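Local atomic coordinates of 1-deoxy-D-xylulose 5-phosphate reductoisomerase (Zymomonas mobilis, PDB entry 1R0K), a protein that catalyses the NADPH-dependent rearrangement and reduction of 1-deoxy-D-xylulose 5-phosphate to 2-C-methyl-D-erythritol 4-phosphate, an early step of isoprenoid biosynthesis. Residues D47-T52 with S75-A80; A105-T110 with G133-A138; K339-L344 with A381-L386. All coordinates share one frame; numbering follows the deposited sequence.

Contact 1 (D47-T52 with S75-A80); sequences DAAKRT and SSVEAA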
loop_
_atom_site.group_PDB
_atom_site.type_symbol
_atom_site.label_atom_id
_atom_site.label_comp_id
_atom_site.label_asym_id
_atom_site.label_seq_id
_atom_site.Cartn_x
_atom_site.Cartn_y
_atom_site.Cartn_z
ATOM N N ASP B 47 -17.022 -30.331 17.023
ATOM C CA ASP B 47 -17.082 -29.267 18.015
ATOM C C ASP B 47 -17.366 -27.924 17.357
ATOM O O ASP B 47 -18.238 -27.182 17.803
ATOM C CB ASP B 47 -15.779 -29.193 18.804
ATOM C CG ASP B 47 -15.643 -30.328 19.795
ATOM O OD1 ASP B 47 -16.651 -30.643 20.471
ATOM O OD2 ASP B 47 -14.533 -30.896 19.902
ATOM N N ALA B 48 -16.632 -27.620 16.292
ATOM C CA ALA B 48 -16.819 -26.365 15.567
ATOM C C ALA B 48 -18.238 -26.265 15.018
ATOM O O ALA B 48 -18.884 -25.219 15.114
ATOM C CB ALA B 48 -15.816 -26.268 14.426
ATOM N N ALA B 49 -18.720 -27.361 14.440
ATOM C CA ALA B 49 -20.060 -27.396 13.870
ATOM C C ALA B 49 -21.116 -27.111 14.933
ATOM O O ALA B 49 -22.035 -26.316 14.717
ATOM C CB ALA B 49 -20.314 -28.757 13.230
ATOM N N LYS B 50 -20.984 -27.763 16.084
ATOM C CA LYS B 50 -21.938 -27.574 17.167
ATOM C C LYS B 50 -21.871 -26.166 17.750
ATOM O O LYS B 50 -22.900 -25.575 18.071
ATOM C CB LYS B 50 -21.705 -28.623 18.262
ATOM C CG LYS B 50 -22.077 -30.032 17.819
ATOM C CD LYS B 50 -21.997 -31.039 18.951
ATOM C CE LYS B 50 -20.570 -31.306 19.370
ATOM N NZ LYS B 50 -20.538 -32.354 20.425
ATOM N N ARG B 51 -20.664 -25.628 17.879
ATOM C CA ARG B 51 -20.489 -24.282 18.416
ATOM C C ARG B 51 -21.186 -23.251 17.541
ATOM O O ARG B 51 -21.946 -22.415 18.033
ATOM C CB ARG B 51 -19.013 -23.905 18.488
ATOM C CG ARG B 51 -18.181 -24.701 19.451
ATOM C CD ARG B 51 -16.918 -23.929 19.773
ATOM N NE ARG B 51 -16.159 -23.571 18.578
ATOM C CZ ARG B 51 -15.294 -24.379 17.974
ATOM N NH1 ARG B 51 -14.645 -23.972 16.889
ATOM N NH2 ARG B 51 -15.068 -25.593 18.463
ATOM N N THR B 52 -20.909 -23.314 16.241
ATOM C CA THR B 52 -21.476 -22.374 15.279
ATOM C C THR B 52 -22.877 -22.736 14.813
ATOM O O THR B 52 -23.442 -22.055 13.956
ATOM C CB THR B 52 -20.579 -22.256 14.040
ATOM O OG1 THR B 52 -20.521 -23.523 13.372
ATOM C CG2 THR B 52 -19.169 -21.836 14.450
ATOM N N SER B 75 -27.530 -32.988 18.575
ATOM C CA SER B 75 -27.529 -31.646 18.007
ATOM C C SER B 75 -28.422 -31.582 16.775
ATOM O O SER B 75 -29.126 -32.539 16.450
ATOM C CB SER B 75 -26.107 -31.232 17.620
ATOM O OG SER B 75 -25.639 -31.993 16.517
ATOM N N SER B 76 -28.384 -30.444 16.093
ATOM C CA SER B 76 -29.180 -30.242 14.893
ATOM C C SER B 76 -28.275 -30.134 13.670
ATOM O O SER B 76 -28.704 -29.706 12.600
ATOM C CB SER B 76 -30.030 -28.979 15.039
ATOM O OG SER B 76 -29.248 -27.898 15.519
ATOM N N VAL B 77 -27.018 -30.530 13.840
ATOM C CA VAL B 77 -26.044 -30.486 12.759
ATOM C C VAL B 77 -26.133 -31.741 11.895
ATOM O O VAL B 77 -26.016 -32.859 12.398
ATOM C CB VAL B 77 -24.605 -30.387 13.302
ATOM C CG1 VAL B 77 -23.620 -30.319 12.142
ATOM C CG2 VAL B 77 -24.465 -29.167 14.198
ATOM N N GLU B 78 -26.341 -31.549 10.596
ATOM C CA GLU B 78 -26.426 -32.660 9.656
ATOM C C GLU B 78 -25.038 -33.263 9.490
ATOM O O GLU B 78 -24.039 -32.543 9.480
ATOM C CB GLU B 78 -26.930 -32.174 8.295
ATOM C CG GLU B 78 -28.384 -31.730 8.271
ATOM C CD GLU B 78 -28.750 -31.007 6.984
ATOM O OE1 GLU B 78 -28.381 -31.496 5.895
ATOM O OE2 GLU B 78 -29.415 -29.950 7.060
ATOM N N ALA B 79 -24.979 -34.582 9.362
ATOM C CA ALA B 79 -23.709 -35.277 9.191
ATOM C C ALA B 79 -23.605 -35.880 7.795
ATOM O O ALA B 79 -24.568 -36.448 7.281
ATOM C CB ALA B 79 -23.569 -36.364 10.239
ATOM N N ALA B 80 -22.435 -35.745 7.181
ATOM C CA ALA B 80 -22.209 -36.295 5.849
ATOM C C ALA B 80 -20.744 -36.676 5.715
ATOM O O ALA B 80 -19.913 -36.268 6.529
ATOM C CB ALA B 80 -22.597 -35.278 4.781
#

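Contact 2 (A105-T110 with G133-A138); sequences AGLKAT and GLMIDA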
loop_
_atom_site.group_PDB
_atom_site.type_symbol
_atom_site.label_atom_id
_atom_site.label_comp_id
_atom_site.label_asym_id
_atom_site.label_seq_id
_atom_site.Cartn_x
_atom_site.Cartn_y
_atom_site.Cartn_z
ATOM N N ALA B 105 -7.638 -32.915 -4.139
ATOM C CA ALA B 105 -8.872 -33.366 -3.503
ATOM C C ALA B 105 -9.820 -32.206 -3.207
ATOM O O ALA B 105 -10.983 -32.415 -2.871
ATOM C CB ALA B 105 -8.552 -34.119 -2.220
ATOM N N GLY B 106 -9.321 -30.984 -3.337
ATOM C CA GLY B 106 -10.157 -29.831 -3.070
ATOM C C GLY B 106 -10.653 -29.148 -4.329
ATOM O O GLY B 106 -11.493 -28.252 -4.255
ATOM N N LEU B 107 -10.149 -29.575 -5.485
ATOM C CA LEU B 107 -10.539 -28.971 -6.761
ATOM C C LEU B 107 -12.041 -28.990 -7.059
ATOM O O LEU B 107 -12.628 -27.957 -7.401
ATOM C CB LEU B 107 -9.785 -29.645 -7.915
ATOM C CG LEU B 107 -8.270 -29.414 -7.993
ATOM C CD1 LEU B 107 -7.703 -30.181 -9.176
ATOM C CD2 LEU B 107 -7.970 -27.923 -8.134
ATOM N N LYS B 108 -12.656 -30.161 -6.940
ATOM C CA LYS B 108 -14.081 -30.322 -7.218
ATOM C C LYS B 108 -14.992 -29.410 -6.406
ATOM O O LYS B 108 -15.874 -28.757 -6.961
ATOM C CB LYS B 108 -14.499 -31.774 -6.993
ATOM C CG LYS B 108 -14.153 -32.709 -8.132
ATOM C CD LYS B 108 -15.017 -32.419 -9.337
ATOM C CE LYS B 108 -14.808 -33.454 -10.429
ATOM N NZ LYS B 108 -15.717 -33.205 -11.585
ATOM N N ALA B 109 -14.789 -29.372 -5.094
ATOM C CA ALA B 109 -15.615 -28.535 -4.229
ATOM C C ALA B 109 -15.339 -27.061 -4.494
ATOM O O ALA B 109 -16.254 -26.237 -4.485
ATOM C CB ALA B 109 -15.341 -28.862 -2.760
ATOM N N THR B 110 -14.072 -26.735 -4.724
ATOM C CA THR B 110 -13.679 -25.355 -4.987
ATOM C C THR B 110 -14.360 -24.857 -6.257
ATOM O O THR B 110 -14.946 -23.775 -6.275
ATOM C CB THR B 110 -12.144 -25.241 -5.126
ATOM O OG1 THR B 110 -11.529 -25.627 -3.889
ATOM C CG2 THR B 110 -11.731 -23.818 -5.456
ATOM N N GLY B 133 -6.495 -21.847 -15.541
ATOM C CA GLY B 133 -7.306 -21.434 -16.675
ATOM C C GLY B 133 -8.779 -21.744 -16.501
ATOM O O GLY B 133 -9.633 -20.882 -16.707
ATOM N N LEU B 134 -9.077 -22.980 -16.117
ATOM C CA LEU B 134 -10.449 -23.420 -15.905
ATOM C C LEU B 134 -11.138 -22.658 -14.781
ATOM O O LEU B 134 -12.293 -22.255 -14.911
ATOM C CB LEU B 134 -10.473 -24.913 -15.578
ATOM C CG LEU B 134 -9.925 -25.837 -16.661
ATOM C CD1 LEU B 134 -9.914 -27.268 -16.138
ATOM C CD2 LEU B 134 -10.773 -25.726 -17.914
ATOM N N MET B 135 -10.426 -22.469 -13.674
ATOM C CA MET B 135 -10.977 -21.761 -12.527
ATOM C C MET B 135 -11.299 -20.310 -12.862
ATOM O O MET B 135 -12.383 -19.825 -12.554
ATOM C CB MET B 135 -10.000 -21.819 -11.352
ATOM C CG MET B 135 -9.811 -23.217 -10.781
ATOM S SD MET B 135 -11.307 -23.870 -9.989
ATOM C CE MET B 135 -10.733 -25.509 -9.460
ATOM N N ILE B 136 -10.358 -19.615 -13.490
ATOM C CA ILE B 136 -10.590 -18.224 -13.851
ATOM C C ILE B 136 -11.727 -18.138 -14.870
ATOM O O ILE B 136 -12.497 -17.182 -14.867
ATOM C CB ILE B 136 -9.315 -17.570 -14.423
ATOM C CG1 ILE B 136 -8.210 -17.579 -13.363
ATOM C CG2 ILE B 136 -9.612 -16.137 -14.863
ATOM C CD1 ILE B 136 -8.609 -16.929 -12.046
ATOM N N ASP B 137 -11.833 -19.138 -15.741
ATOM C CA ASP B 137 -12.914 -19.151 -16.724
ATOM C C ASP B 137 -14.254 -19.295 -15.994
ATOM O O ASP B 137 -15.243 -18.654 -16.354
ATOM C CB ASP B 137 -12.749 -20.311 -17.709
ATOM C CG ASP B 137 -11.718 -20.031 -18.782
ATOM O OD1 ASP B 137 -11.379 -18.851 -18.995
ATOM O OD2 ASP B 137 -11.257 -20.994 -19.428
ATOM N N ALA B 138 -14.284 -20.147 -14.973
ATOM C CA ALA B 138 -15.506 -20.356 -14.201
ATOM C C ALA B 138 -15.909 -19.057 -13.511
ATOM O O ALA B 138 -17.086 -18.710 -13.463
ATOM C CB ALA B 138 -15.295 -21.461 -13.166
#

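Contact 3 (K339-L344 with A381-L386); sequences KKIGFL and ALMESL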
loop_
_atom_site.group_PDB
_atom_site.type_symbol
_atom_site.label_atom_id
_atom_site.label_comp_id
_atom_site.label_asym_id
_atom_site.label_seq_id
_atom_site.Cartn_x
_atom_site.Cartn_y
_atom_site.Cartn_z
ATOM N N LYS B 339 14.740 -40.292 0.860
ATOM C CA LYS B 339 16.167 -40.494 0.627
ATOM C C LYS B 339 16.516 -41.314 -0.610
ATOM O O LYS B 339 17.430 -42.140 -0.582
ATOM C CB LYS B 339 16.809 -41.122 1.868
ATOM C CG LYS B 339 16.608 -40.288 3.121
ATOM C CD LYS B 339 17.315 -40.885 4.316
ATOM C CE LYS B 339 17.163 -39.994 5.538
ATOM N NZ LYS B 339 17.917 -40.541 6.691
ATOM N N LYS B 340 15.796 -41.074 -1.702
ATOM C CA LYS B 340 16.051 -41.788 -2.946
ATOM C C LYS B 340 16.832 -40.915 -3.923
ATOM O O LYS B 340 17.425 -41.418 -4.878
ATOM C CB LYS B 340 14.735 -42.240 -3.588
ATOM C CG LYS B 340 14.069 -43.417 -2.886
ATOM C CD LYS B 340 12.896 -43.948 -3.705
ATOM C CE LYS B 340 12.313 -45.214 -3.096
ATOM N NZ LYS B 340 11.235 -45.782 -3.953
ATOM N N ILE B 341 16.821 -39.607 -3.679
ATOM C CA ILE B 341 17.539 -38.653 -4.518
ATOM C C ILE B 341 18.129 -37.534 -3.656
ATOM O O ILE B 341 17.809 -37.415 -2.472
ATOM C CB ILE B 341 16.608 -38.009 -5.576
ATOM C CG1 ILE B 341 15.474 -37.245 -4.883
ATOM C CG2 ILE B 341 16.035 -39.079 -6.495
ATOM C CD1 ILE B 341 14.528 -36.542 -5.840
ATOM N N GLY B 342 18.986 -36.717 -4.256
ATOM C CA GLY B 342 19.587 -35.616 -3.530
ATOM C C GLY B 342 18.688 -34.393 -3.562
ATOM O O GLY B 342 17.733 -34.343 -4.340
ATOM N N PHE B 343 18.989 -33.409 -2.719
ATOM C CA PHE B 343 18.198 -32.179 -2.642
ATOM C C PHE B 343 18.062 -31.480 -3.994
ATOM O O PHE B 343 16.968 -31.054 -4.380
ATOM C CB PHE B 343 18.835 -31.212 -1.638
ATOM C CG PHE B 343 18.083 -29.917 -1.473
ATOM C CD1 PHE B 343 16.887 -29.874 -0.760
ATOM C CD2 PHE B 343 18.573 -28.740 -2.027
ATOM C CE1 PHE B 343 16.186 -28.668 -0.599
ATOM C CE2 PHE B 343 17.885 -27.533 -1.874
ATOM C CZ PHE B 343 16.689 -27.495 -1.158
ATOM N N LEU B 344 19.174 -31.358 -4.713
ATOM C CA LEU B 344 19.161 -30.690 -6.009
ATOM C C LEU B 344 18.534 -31.510 -7.124
ATOM O O LEU B 344 18.274 -30.986 -8.211
ATOM C CB LEU B 344 20.580 -30.277 -6.413
ATOM C CG LEU B 344 21.245 -29.255 -5.485
ATOM C CD1 LEU B 344 22.623 -28.881 -6.037
ATOM C CD2 LEU B 344 20.367 -28.014 -5.368
ATOM N N ALA B 381 9.090 -42.554 -12.770
ATOM C CA ALA B 381 9.880 -43.361 -13.692
ATOM C C ALA B 381 11.230 -42.698 -13.914
ATOM O O ALA B 381 12.259 -43.369 -13.926
ATOM C CB ALA B 381 9.148 -43.514 -15.019
ATOM N N LEU B 382 11.218 -41.379 -14.088
ATOM C CA LEU B 382 12.441 -40.610 -14.305
ATOM C C LEU B 382 13.298 -40.566 -13.041
ATOM O O LEU B 382 14.525 -40.657 -13.104
ATOM C CB LEU B 382 12.094 -39.184 -14.738
ATOM C CG LEU B 382 11.438 -39.045 -16.115
ATOM C CD1 LEU B 382 10.807 -37.671 -16.266
ATOM C CD2 LEU B 382 12.483 -39.284 -17.198
ATOM N N MET B 383 12.633 -40.427 -11.898
ATOM C CA MET B 383 13.298 -40.357 -10.602
ATOM C C MET B 383 14.104 -41.621 -10.309
ATOM O O MET B 383 15.192 -41.551 -9.734
ATOM C CB MET B 383 12.250 -40.109 -9.507
ATOM C CG MET B 383 12.788 -40.002 -8.090
ATOM S SD MET B 383 12.977 -41.617 -7.292
ATOM C CE MET B 383 11.328 -41.864 -6.614
ATOM N N GLU B 384 13.579 -42.773 -10.718
ATOM C CA GLU B 384 14.267 -44.040 -10.495
ATOM C C GLU B 384 15.352 -44.294 -11.533
ATOM O O GLU B 384 16.373 -44.911 -11.232
ATOM C CB GLU B 384 13.267 -45.196 -10.501
ATOM C CG GLU B 384 12.400 -45.254 -9.258
ATOM C CD GLU B 384 11.447 -46.429 -9.270
ATOM O OE1 GLU B 384 11.914 -47.572 -9.469
ATOM O OE2 GLU B 384 10.231 -46.210 -9.074
ATOM N N SER B 385 15.123 -43.826 -12.756
ATOM C CA SER B 385 16.095 -43.988 -13.829
ATOM C C SER B 385 17.367 -43.238 -13.466
ATOM O O SER B 385 18.468 -43.623 -13.863
ATOM C CB SER B 385 15.540 -43.431 -15.140
ATOM O OG SER B 385 16.530 -43.454 -16.153
ATOM N N LEU B 386 17.192 -42.154 -12.716
ATOM C CA LEU B 386 18.293 -41.310 -12.266
ATOM C C LEU B 386 19.055 -41.979 -11.127
ATOM O O LEU B 386 18.714 -41.693 -9.956
ATOM C CB LEU B 386 17.757 -39.947 -11.814
ATOM C CG LEU B 386 18.726 -38.962 -11.152
ATOM C CD1 LEU B 386 18.549 -37.588 -11.770
ATOM C CD2 LEU B 386 18.470 -38.909 -9.650
#

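Contact 1 (D47-T52 with S75-A80)
Val77 sets its two methyls against helix 42-51 and divides them between two kinds of surface. CG1 of Val77 meets a side chain: it lies 3.8 Å from the CB of Ala49, and both residues direct their CB across the gap. The other methyl, CG2 of Val77, comes up against main chain instead, 3.8 Å from the O of Ala49. The torsion explains the split, for with CG1 anti to the backbone N (chi1 -179°) CG2 is left beside that N and turned to the helix backbone. This is a small piece of the Rossmann-type NADPH-binding domain, in which helix 42-51 packs against the approach to strand 78-81, an outermost strand of the parallel seven-stranded sheet. Leu72, from helix 65-72, also touches Val77 and Lys50. Toward the surface, the CG of Lys50 passes the CB of Ser75 at 4.2 Å; its NZ bonds to the O of Ala71, while the OG of Ser75 bonds to the O of Leu72. Next along the chain, Thr52 folds its OG1 back to the O of Ala48 at 2.9 Å, and the O of Ala48 also accepts from the N of Thr52.

Contact 2 (A105-T110 with G133-A138)
Met135 and Leu107 meet between two helices of the NADPH-binding Rossmann-type domain: helix 107-115, which follows strand 96-99 of the parallel sheet, and helix 132-142, which precedes strand 145-148. Apolar contact carries the pairing, and the terminal methyl of Met135 makes each of the close approaches. The CE of Met135 lies 3.9 Å from the CD2 of Leu107, the two side chains crossing at about a right angle, and the CG2 of Thr110 stands further off, at 4.5 Å from that CE. Bent at chi2 (-66°) but extended at chi3, the methionine chain carries its terminal methyl across to the first turn of the facing helix. All three residues are buried, and Ser127 of helix 126-129 touches each of them. Leu107 also rests against Asn124 and Glu126, predicted to bind NADPH, which places the contact next to the probable cofactor site. A second kind of contact sets the methyl against backbone: the CE of Met135 lies 3.7 Å from the O of Leu107. No hydrogen bond crosses between the segments; at the start of helix 107-115 the O of Gly106 accepts from the N of Thr110 and, at 2.7 Å, from the OG1 of Thr110, which sits above the carbonyl plane.

Contact 3 (K339-L344 with A381-L386)
Ile341 lays its CG2 methyl against the side chain of Met383, 3.7 Å from CG, and the two side chains cross at about a right angle. The same methyl of Ile341 reaches the CD2 of Leu386, at 4.0 Å, bridging two residues near the C terminus. Met383 starts with CG anti to its N (chi1 -180°), then bends at chi2 and chi3. This double bend takes its sulfur past Ile341: the SD of Met383 lies 4.1 Å from the CB of Lys340, and the CE of Met383 3.9 Å from the CD of Lys340. The chain of Lys340 runs on outward until its NZ is 5.2 Å from the OE2 of Glu384, a separation at which the opposite charges may attract weakly without touching. Replacing Met383 by an alanine removes CG, SD and CE, which would probably leave the CG2 of Ile341 with Leu386 alone across this contact and the methylenes of Lys340 without their apolar partner. Just before, Lys339 takes a positive phi and closes helix 321-337 with a Schellman motif. Residues 339-344 pack on the end of helix 365-385, Met383 also touching Ala335 of helix 321-337 and Ile349 of helix 345-356.

In the fold
From the N terminus the three contacts follow in series: each closes before the next opens, so none nests or crosses. Contact 1 closes a span of 22 residues holding strand 56-59 and helix 65-72, at one edge of the parallel sheet. Contact 2 spans as many, including strand 119-122 and helix 126-129, toward the other edge, its centre about 27 Å from that of contact 1. Contact 3 closes 36 largely helical residues among the C-terminal helices, its centre about 31 Å from that of contact 2 and about 46 Å from that of contact 1. Helix 365-385 links the last two: it carries one side of contact 3, while Val368 and Phe369 touch Leu107 in contact 2.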